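Local structure of ferritin (Mycoplasma penetrans, 7DIE) at residues Phe6-Arg11 with Ala119-Thr124; Glu93-Ala98 with Thr147-Pro152. The protein takes up iron into a 24-subunit ferritin cage, where it probably oxidises iron(II) and stores the ferric product. One frame throughout, in Å; residues are numbered along the deposited sequence. Where two conformers were deposited one is given.

Interaction 1: residues Phe6-Arg11 with Ala119-Thr124; sequences FNKDER and AKDFET
The end of the K8 side chain comes in above the carboxylate of D121 and at the anti side of E123 OE1, and its ammonium group forms a salt bridge with each acid. K8 NZ is 2.8 Å from D121 OD1 and 2.7 Å from E123 OE1, and both pairs are also hydrogen bonds. K8 starts with CG anti to its carbonyl carbon (chi1 -57°) and then bends at chi2 and chi3, which folds the chain round until NZ comes between the two acids; the K8 and D121 side chains cross at about a right angle. K8 CE also comes within 3.6 Å of D121 OD2.

Neither acid is met squarely in its plane. NZ comes from above the D121 carboxylate, 42° out of plane, while E123 OE1 receives it on the anti side, 33° out of the carboxylate plane. T124 N reaches D121 OD1 from the opposite face at 3.0 Å, so this one oxygen is gripped from both faces. T124 OG1 donates to D121 OD2 (2.7 Å) and also bonds Y67 of helix 43-70. D121 is thus the N-cap of helix 122-150 and at the same time the acid that K8 binds. A water bridges D9 N to D121 OD2, its second bond being weak.

E123 has a further partner, R106 of a second subunit, which forms a salt bridge with OE2 and also donates to the carbonyl of F6. The chemistry implies a shared charge network: the buried carboxylates of D121 and E123 are balanced by K8 and, across the subunit interface, by R106, which would be expected to favour their ionised forms.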
ATOM      1  N   PHE A   6     -38.890   0.984  37.445  1.00 25.35           N
ATOM      2  CA  PHE A   6     -38.870   2.342  36.904  1.00 24.84           C
ATOM      3  C   PHE A   6     -40.084   3.140  37.348  1.00 30.29           C
ATOM      4  O   PHE A   6     -39.998   4.367  37.484  1.00 29.77           O
ATOM      5  CB  PHE A   6     -38.781   2.288  35.383  1.00 29.70           C
ATOM      6  CG  PHE A   6     -37.422   1.883  34.907  1.00 30.77           C
ATOM      7  CD1 PHE A   6     -36.422   2.838  34.766  1.00 32.69           C
ATOM      8  CD2 PHE A   6     -37.119   0.540  34.689  1.00 32.42           C
ATOM      9  CE1 PHE A   6     -35.141   2.472  34.353  1.00 30.26           C
ATOM     10  CE2 PHE A   6     -35.835   0.167  34.277  1.00 32.67           C
ATOM     11  CZ  PHE A   6     -34.848   1.149  34.119  1.00 30.20           C
ATOM     12  N   ASN A   7     -41.206   2.461  37.581  1.00 32.86           N
ATOM     13  CA  ASN A   7     -42.384   3.076  38.194  1.00 30.55           C
ATOM     14  C   ASN A   7     -42.791   4.366  37.475  1.00 30.70           C
ATOM     15  O   ASN A   7     -43.001   5.409  38.092  1.00 31.87           O
ATOM     16  CB  ASN A   7     -42.123   3.344  39.673  1.00 36.46           C
ATOM     17  CG  ASN A   7     -43.378   3.715  40.419  1.00 47.30           C
ATOM     18  OD1 ASN A   7     -44.431   3.098  40.234  1.00 49.13           O
ATOM     19  ND2 ASN A   7     -43.282   4.734  41.260  1.00 50.85           N
ATOM     20  N   LYS A   8     -42.869   4.301  36.147  1.00 32.14           N
ATOM     21  CA  LYS A   8     -43.233   5.487  35.380  1.00 30.33           C
ATOM     22  C   LYS A   8     -44.716   5.778  35.573  1.00 33.47           C
ATOM     23  O   LYS A   8     -45.518   4.873  35.789  1.00 29.55           O
ATOM     24  CB  LYS A   8     -42.932   5.293  33.888  1.00 29.49           C
ATOM     25  CG  LYS A   8     -41.455   4.955  33.566  1.00 26.60           C
ATOM     26  CD  LYS A   8     -40.471   5.991  34.109  1.00 26.84           C
ATOM     27  CE  LYS A   8     -40.591   7.355  33.405  1.00 25.26           C
ATOM     28  NZ  LYS A   8     -39.696   8.351  34.058  1.00 22.82           N
ATOM     29  N   ASP A   9     -45.091   7.058  35.541  0.56 32.19           N
ATOM     30  CA  ASP A   9     -46.509   7.355  35.706  0.56 34.69           C
ATOM     31  C   ASP A   9     -47.238   7.108  34.400  0.56 35.37           C
ATOM     32  O   ASP A   9     -46.815   7.565  33.332  0.56 30.51           O
ATOM     33  CB  ASP A   9     -46.790   8.778  36.184  0.56 34.59           C
ATOM     34  CG  ASP A   9     -48.224   8.913  36.738  0.56 37.98           C
ATOM     35  OD1 ASP A   9     -49.175   9.115  35.941  0.56 38.70           O
ATOM     36  OD2 ASP A   9     -48.412   8.739  37.966  0.56 32.96           O
ATOM     37  N   GLU A  10     -48.351   6.395  34.502  1.00 28.55           N
ATOM     38  CA  GLU A  10     -49.096   5.970  33.319  1.00 32.65           C
ATOM     39  C   GLU A  10     -49.648   7.142  32.510  1.00 34.36           C
ATOM     40  O   GLU A  10     -49.808   7.009  31.298  1.00 32.61           O
ATOM     41  CB  GLU A  10     -50.234   5.016  33.695  1.00 47.60           C
ATOM     42  CG  GLU A  10     -50.859   4.338  32.473  1.00 63.26           C
ATOM     43  CD  GLU A  10     -51.758   3.159  32.812  1.00 82.72           C
ATOM     44  OE1 GLU A  10     -51.306   1.998  32.663  1.00 79.23           O
ATOM     45  OE2 GLU A  10     -52.920   3.402  33.217  1.00 78.93           O
ATOM     46  N   ARG A  11     -49.878   8.274  33.139  1.00 34.10           N
ATOM     47  CA  ARG A  11     -50.324   9.425  32.405  1.00 40.33           C
ATOM     48  C   ARG A  11     -49.281   9.915  31.407  1.00 33.69           C
ATOM     49  O   ARG A  11     -49.611  10.203  30.297  1.00 32.49           O
ATOM     50  CB  ARG A  11     -50.619  10.568  33.325  1.00 40.89           C
ATOM     51  CG  ARG A  11     -51.953  10.459  33.971  1.00 60.67           C
ATOM     52  CD  ARG A  11     -53.012  10.700  32.953  1.00 69.10           C
ATOM     53  NE  ARG A  11     -54.282  10.515  33.581  1.00 80.69           N
ATOM     54  CZ  ARG A  11     -55.354  11.250  33.336  1.00 79.53           C
ATOM     55  NH1 ARG A  11     -56.460  10.986  33.998  1.00 70.10           N
ATOM     56  NH2 ARG A  11     -55.318  12.216  32.422  1.00 76.61           N
ATOM     57  N   ALA A 119     -44.907  17.301  35.348  1.00 26.65           N
ATOM     58  CA  ALA A 119     -45.038  16.103  36.164  1.00 29.23           C
ATOM     59  C   ALA A 119     -43.734  15.659  36.784  1.00 30.61           C
ATOM     60  O   ALA A 119     -43.719  14.608  37.434  1.00 33.32           O
ATOM     61  CB  ALA A 119     -45.620  14.969  35.318  1.00 30.47           C
ATOM     62  N   LYS A 120     -42.651  16.428  36.601  1.00 27.73           N
ATOM     63  CA  LYS A 120     -41.330  16.099  37.141  1.00 29.34           C
ATOM     64  C   LYS A 120     -40.827  14.776  36.582  1.00 30.11           C
ATOM     65  O   LYS A 120     -40.048  14.065  37.225  1.00 26.16           O
ATOM     66  CB  LYS A 120     -41.323  16.049  38.675  1.00 39.97           C
ATOM     67  CG  LYS A 120     -42.118  17.137  39.353  1.00 38.70           C
ATOM     68  CD  LYS A 120     -41.484  18.473  39.119  1.00 37.01           C
ATOM     69  CE  LYS A 120     -42.029  19.522  40.092  1.00 39.07           C
ATOM     70  NZ  LYS A 120     -41.642  20.876  39.626  1.00 41.54           N
ATOM     71  N   ASP A 121     -41.282  14.421  35.385  1.00 29.41           N
ATOM     72  CA  ASP A 121     -40.738  13.250  34.699  1.00 27.16           C
ATOM     73  C   ASP A 121     -39.560  13.754  33.872  1.00 28.11           C
ATOM     74  O   ASP A 121     -39.693  14.087  32.701  1.00 28.68           O
ATOM     75  CB  ASP A 121     -41.793  12.565  33.848  1.00 28.32           C
ATOM     76  CG  ASP A 121     -41.280  11.272  33.220  1.00 30.62           C
ATOM     77  OD1 ASP A 121     -40.063  11.005  33.289  1.00 28.42           O
ATOM     78  OD2 ASP A 121     -42.092  10.519  32.675  1.00 27.84           O
ATOM     79  N   PHE A 122     -38.398  13.845  34.504  1.00 26.88           N
ATOM     80  CA  PHE A 122     -37.238  14.395  33.814  1.00 26.24           C
ATOM     81  C   PHE A 122     -36.640  13.415  32.826  1.00 25.82           C
ATOM     82  O   PHE A 122     -35.976  13.847  31.878  1.00 28.46           O
ATOM     83  CB  PHE A 122     -36.192  14.821  34.825  1.00 25.28           C
ATOM     84  CG  PHE A 122     -36.647  15.956  35.681  1.00 28.31           C
ATOM     85  CD1 PHE A 122     -36.552  17.258  35.230  1.00 27.67           C
ATOM     86  CD2 PHE A 122     -37.237  15.712  36.920  1.00 33.08           C
ATOM     87  CE1 PHE A 122     -37.011  18.310  36.028  1.00 31.48           C
ATOM     88  CE2 PHE A 122     -37.691  16.765  37.713  1.00 30.78           C
ATOM     89  CZ  PHE A 122     -37.578  18.051  37.261  1.00 29.54           C
ATOM     90  N   GLU A 123     -36.862  12.113  33.029  1.00 28.25           N
ATOM     91  CA  GLU A 123     -36.447  11.148  32.016  1.00 27.86           C
ATOM     92  C   GLU A 123     -37.188  11.390  30.705  1.00 28.75           C
ATOM     93  O   GLU A 123     -36.578  11.424  29.632  1.00 24.01           O
ATOM     94  CB  GLU A 123     -36.670   9.726  32.526  1.00 26.25           C
ATOM     95  CG  GLU A 123     -35.754   9.414  33.718  1.00 27.68           C
ATOM     96  CD  GLU A 123     -36.087   8.115  34.440  1.00 25.51           C
ATOM     97  OE1 GLU A 123     -37.151   7.531  34.191  1.00 27.07           O
ATOM     98  OE2 GLU A 123     -35.259   7.673  35.256  1.00 29.09           O
ATOM     99  N   THR A 124     -38.510  11.557  30.768  1.00 24.89           N
ATOM    100  CA  THR A 124     -39.264  11.797  29.540  1.00 24.98           C
ATOM    101  C   THR A 124     -38.939  13.168  28.953  1.00 28.68           C
ATOM    102  O   THR A 124     -38.778  13.308  27.729  1.00 26.09           O
ATOM    103  CB  THR A 124     -40.766  11.637  29.816  1.00 24.42           C
ATOM    104  OG1 THR A 124     -41.021  10.286  30.215  1.00 27.17           O
ATOM    105  CG2 THR A 124     -41.591  11.925  28.557  1.00 24.10           C
TER
HETATM  106  O   HOH W   1     -43.244   9.202  34.716  1.00 31.45           O

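Interaction 2: residues Glu93-Ala98 with Thr147-Pro152; sequences EVLDAA and TYVHSP
L95 and V149 supply the apolar part of this contact. Both CB and CG of L95 lie 3.8 Å from V149 CG2, and the closest CA atoms of the two segments, 7.7 Å apart, belong to this same pair. V149 has CG1 anti to its carbonyl carbon (chi1 -54°), which leaves CG2 between the backbone N and carbonyl as the methyl that meets L95.

The polar part joins D96 and H150, whose side chains cross at about a right angle although carboxylate and ring planes differ by just 24°. D96 OD1 comes obliquely to the ring, 3.2 Å from H150 CE1; its 3.5 Å separation from H150 NE2 has too poor an angle for a hydrogen bond. A water makes the link instead, donating to D96 OD2 and lying in the imidazole plane 2.8 Å from H150 NE2. W146, one turn before H150, contacts both partners and would hold them in place: its NE1 bonds D96 OD1, its carbonyl bonds H150 ND1, and its ring stacks on that of H150.

Helices 91-118 and 122-150 are here joined near the start of the first and the end of the second, within the four-helix bundle of the ferritin subunit. L95 also packs on V145 and W146, while V94 on the same turn packs against helices 10-39 and 43-70.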
ATOM      1  N   GLU A  93     -52.932  21.350  -2.744  1.00 29.70           N
ATOM      2  CA  GLU A  93     -53.749  20.763  -1.685  1.00 31.53           C
ATOM      3  C   GLU A  93     -53.000  19.666  -0.942  1.00 29.78           C
ATOM      4  O   GLU A  93     -53.179  19.507   0.272  1.00 27.43           O
ATOM      5  CB  GLU A  93     -55.050  20.212  -2.273  1.00 33.22           C
ATOM      6  CG  GLU A  93     -56.019  21.318  -2.670  1.00 33.45           C
ATOM      7  CD  GLU A  93     -57.181  20.801  -3.480  1.00 44.49           C
ATOM      8  OE1 GLU A  93     -57.199  19.594  -3.791  1.00 49.43           O
ATOM      9  OE2 GLU A  93     -58.067  21.607  -3.814  1.00 52.40           O
ATOM     10  N   VAL A  94     -52.161  18.906  -1.658  1.00 30.60           N
ATOM     11  CA  VAL A  94     -51.315  17.900  -1.013  1.00 27.75           C
ATOM     12  C   VAL A  94     -50.390  18.552   0.008  1.00 27.52           C
ATOM     13  O   VAL A  94     -50.246  18.072   1.141  1.00 29.47           O
ATOM     14  CB  VAL A  94     -50.513  17.126  -2.073  1.00 29.58           C
ATOM     15  CG1 VAL A  94     -49.373  16.343  -1.413  1.00 29.10           C
ATOM     16  CG2 VAL A  94     -51.439  16.195  -2.835  1.00 27.13           C
ATOM     17  N   LEU A  95     -49.725  19.640  -0.383  1.00 28.45           N
ATOM     18  CA  LEU A  95     -48.799  20.254   0.558  1.00 28.27           C
ATOM     19  C   LEU A  95     -49.538  20.915   1.714  1.00 30.18           C
ATOM     20  O   LEU A  95     -49.031  20.904   2.842  1.00 28.43           O
ATOM     21  CB  LEU A  95     -47.884  21.253  -0.146  1.00 26.59           C
ATOM     22  CG  LEU A  95     -46.502  20.695  -0.547  1.00 31.08           C
ATOM     23  CD1 LEU A  95     -45.655  20.309   0.676  1.00 25.67           C
ATOM     24  CD2 LEU A  95     -46.635  19.509  -1.491  1.00 28.70           C
ATOM     25  N   ASP A  96     -50.736  21.470   1.468  1.00 29.51           N
ATOM     26  CA  ASP A  96     -51.562  21.988   2.569  1.00 32.27           C
ATOM     27  C   ASP A  96     -51.761  20.930   3.645  1.00 32.55           C
ATOM     28  O   ASP A  96     -51.664  21.204   4.850  1.00 31.59           O
ATOM     29  CB  ASP A  96     -52.945  22.432   2.061  1.00 34.82           C
ATOM     30  CG  ASP A  96     -52.913  23.740   1.288  1.00 41.44           C
ATOM     31  OD1 ASP A  96     -51.954  24.529   1.436  1.00 38.22           O
ATOM     32  OD2 ASP A  96     -53.872  23.977   0.518  1.00 43.73           O
ATOM     33  N   ALA A  97     -52.087  19.716   3.222  1.00 29.41           N
ATOM     34  CA  ALA A  97     -52.363  18.658   4.183  1.00 29.00           C
ATOM     35  C   ALA A  97     -51.096  18.255   4.920  1.00 31.71           C
ATOM     36  O   ALA A  97     -51.131  17.998   6.128  1.00 29.59           O
ATOM     37  CB  ALA A  97     -52.983  17.460   3.467  1.00 29.53           C
ATOM     38  N   ALA A  98     -49.964  18.202   4.206  1.00 28.00           N
ATOM     39  CA  ALA A  98     -48.692  17.875   4.847  1.00 29.96           C
ATOM     40  C   ALA A  98     -48.297  18.929   5.875  1.00 26.81           C
ATOM     41  O   ALA A  98     -47.816  18.597   6.966  1.00 27.89           O
ATOM     42  CB  ALA A  98     -47.596  17.731   3.787  1.00 25.69           C
ATOM     43  N   THR A 147     -43.872  26.294   0.355  1.00 30.11           N
ATOM     44  CA  THR A 147     -43.519  27.571  -0.264  1.00 33.07           C
ATOM     45  C   THR A 147     -43.270  27.416  -1.758  1.00 33.35           C
ATOM     46  O   THR A 147     -43.750  28.228  -2.561  1.00 32.51           O
ATOM     47  CB  THR A 147     -42.282  28.166   0.416  1.00 38.16           C
ATOM     48  OG1 THR A 147     -42.587  28.484   1.779  1.00 35.78           O
ATOM     49  CG2 THR A 147     -41.838  29.443  -0.298  1.00 36.65           C
ATOM     50  N   TYR A 148     -42.521  26.383  -2.159  1.00 28.71           N
ATOM     51  CA  TYR A 148     -42.235  26.215  -3.586  1.00 33.16           C
ATOM     52  C   TYR A 148     -43.518  26.024  -4.380  1.00 31.05           C
ATOM     53  O   TYR A 148     -43.709  26.654  -5.425  1.00 32.41           O
ATOM     54  CB  TYR A 148     -41.312  25.021  -3.840  1.00 31.91           C
ATOM     55  CG  TYR A 148     -39.994  25.062  -3.104  1.00 33.83           C
ATOM     56  CD1 TYR A 148     -39.390  26.264  -2.800  1.00 36.57           C
ATOM     57  CD2 TYR A 148     -39.372  23.880  -2.704  1.00 36.49           C
ATOM     58  CE1 TYR A 148     -38.191  26.302  -2.125  1.00 43.17           C
ATOM     59  CE2 TYR A 148     -38.171  23.910  -2.025  1.00 42.33           C
ATOM     60  CZ  TYR A 148     -37.587  25.122  -1.746  1.00 40.89           C
ATOM     61  OH  TYR A 148     -36.395  25.164  -1.068  1.00 59.25           O
ATOM     62  N   VAL A 149     -44.402  25.136  -3.918  1.00 29.90           N
ATOM     63  CA  VAL A 149     -45.577  24.841  -4.739  1.00 30.43           C
ATOM     64  C   VAL A 149     -46.612  25.961  -4.698  1.00 33.48           C
ATOM     65  O   VAL A 149     -47.482  26.020  -5.576  1.00 32.62           O
ATOM     66  CB  VAL A 149     -46.249  23.507  -4.358  1.00 33.51           C
ATOM     67  CG1 VAL A 149     -45.235  22.353  -4.394  1.00 31.69           C
ATOM     68  CG2 VAL A 149     -46.954  23.591  -3.026  1.00 35.24           C
ATOM     69  N   HIS A 150     -46.555  26.848  -3.710  1.00 30.35           N
ATOM     70  CA  HIS A 150     -47.506  27.949  -3.634  1.00 30.25           C
ATOM     71  C   HIS A 150     -46.963  29.246  -4.214  1.00 33.08           C
ATOM     72  O   HIS A 150     -47.689  30.240  -4.264  1.00 33.71           O
ATOM     73  CB  HIS A 150     -47.951  28.153  -2.186  1.00 33.85           C
ATOM     74  CG  HIS A 150     -49.050  27.226  -1.785  1.00 33.88           C
ATOM     75  ND1 HIS A 150     -48.814  26.016  -1.172  1.00 37.79           N
ATOM     76  CD2 HIS A 150     -50.389  27.292  -1.988  1.00 32.40           C
ATOM     77  CE1 HIS A 150     -49.963  25.389  -0.978  1.00 33.79           C
ATOM     78  NE2 HIS A 150     -50.935  26.145  -1.464  1.00 37.16           N
ATOM     79  N   SER A 151     -45.729  29.253  -4.685  1.00 29.75           N
ATOM     80  CA  SER A 151     -45.143  30.486  -5.191  1.00 31.13           C
ATOM     81  C   SER A 151     -45.803  30.877  -6.511  1.00 30.49           C
ATOM     82  O   SER A 151     -46.116  30.010  -7.331  1.00 30.25           O
ATOM     83  CB  SER A 151     -43.640  30.302  -5.395  1.00 32.34           C
ATOM     84  OG  SER A 151     -42.975  30.417  -4.159  1.00 39.14           O
ATOM     85  N   PRO A 152     -46.010  32.170  -6.755  1.00 34.78           N
ATOM     86  CA  PRO A 152     -46.639  32.590  -8.018  1.00 34.76           C
ATOM     87  C   PRO A 152     -45.832  32.164  -9.235  1.00 31.15           C
ATOM     88  O   PRO A 152     -44.599  32.228  -9.241  1.00 29.25           O
ATOM     89  CB  PRO A 152     -46.680  34.124  -7.911  1.00 37.13           C
ATOM     90  CG  PRO A 152     -46.461  34.438  -6.456  1.00 42.52           C
ATOM     91  CD  PRO A 152     -45.655  33.308  -5.887  1.00 35.39           C
TER
HETATM   92  O   HOH W   2     -53.699  25.654  -1.306  1.00 48.66           O

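From the N terminus, the chain enters interaction 1 at 6-11, where helix 10-39 begins, and later reaches 93-98 near the start of helix 91-118. It closes interaction 1 at 119-124, after 107 intervening residues, and interaction 2 at 147-152, after 48. The segments alternate, so the two closures cross and neither nests in the other. Helix 122-150 serves both: interaction 1 joins its start to the N-terminal segment, and interaction 2 joins its end to helix 91-118. With centres 39 Å apart, on opposite sides of the chain's centre, and no mutual touch, they tie the bundle together near its two ends.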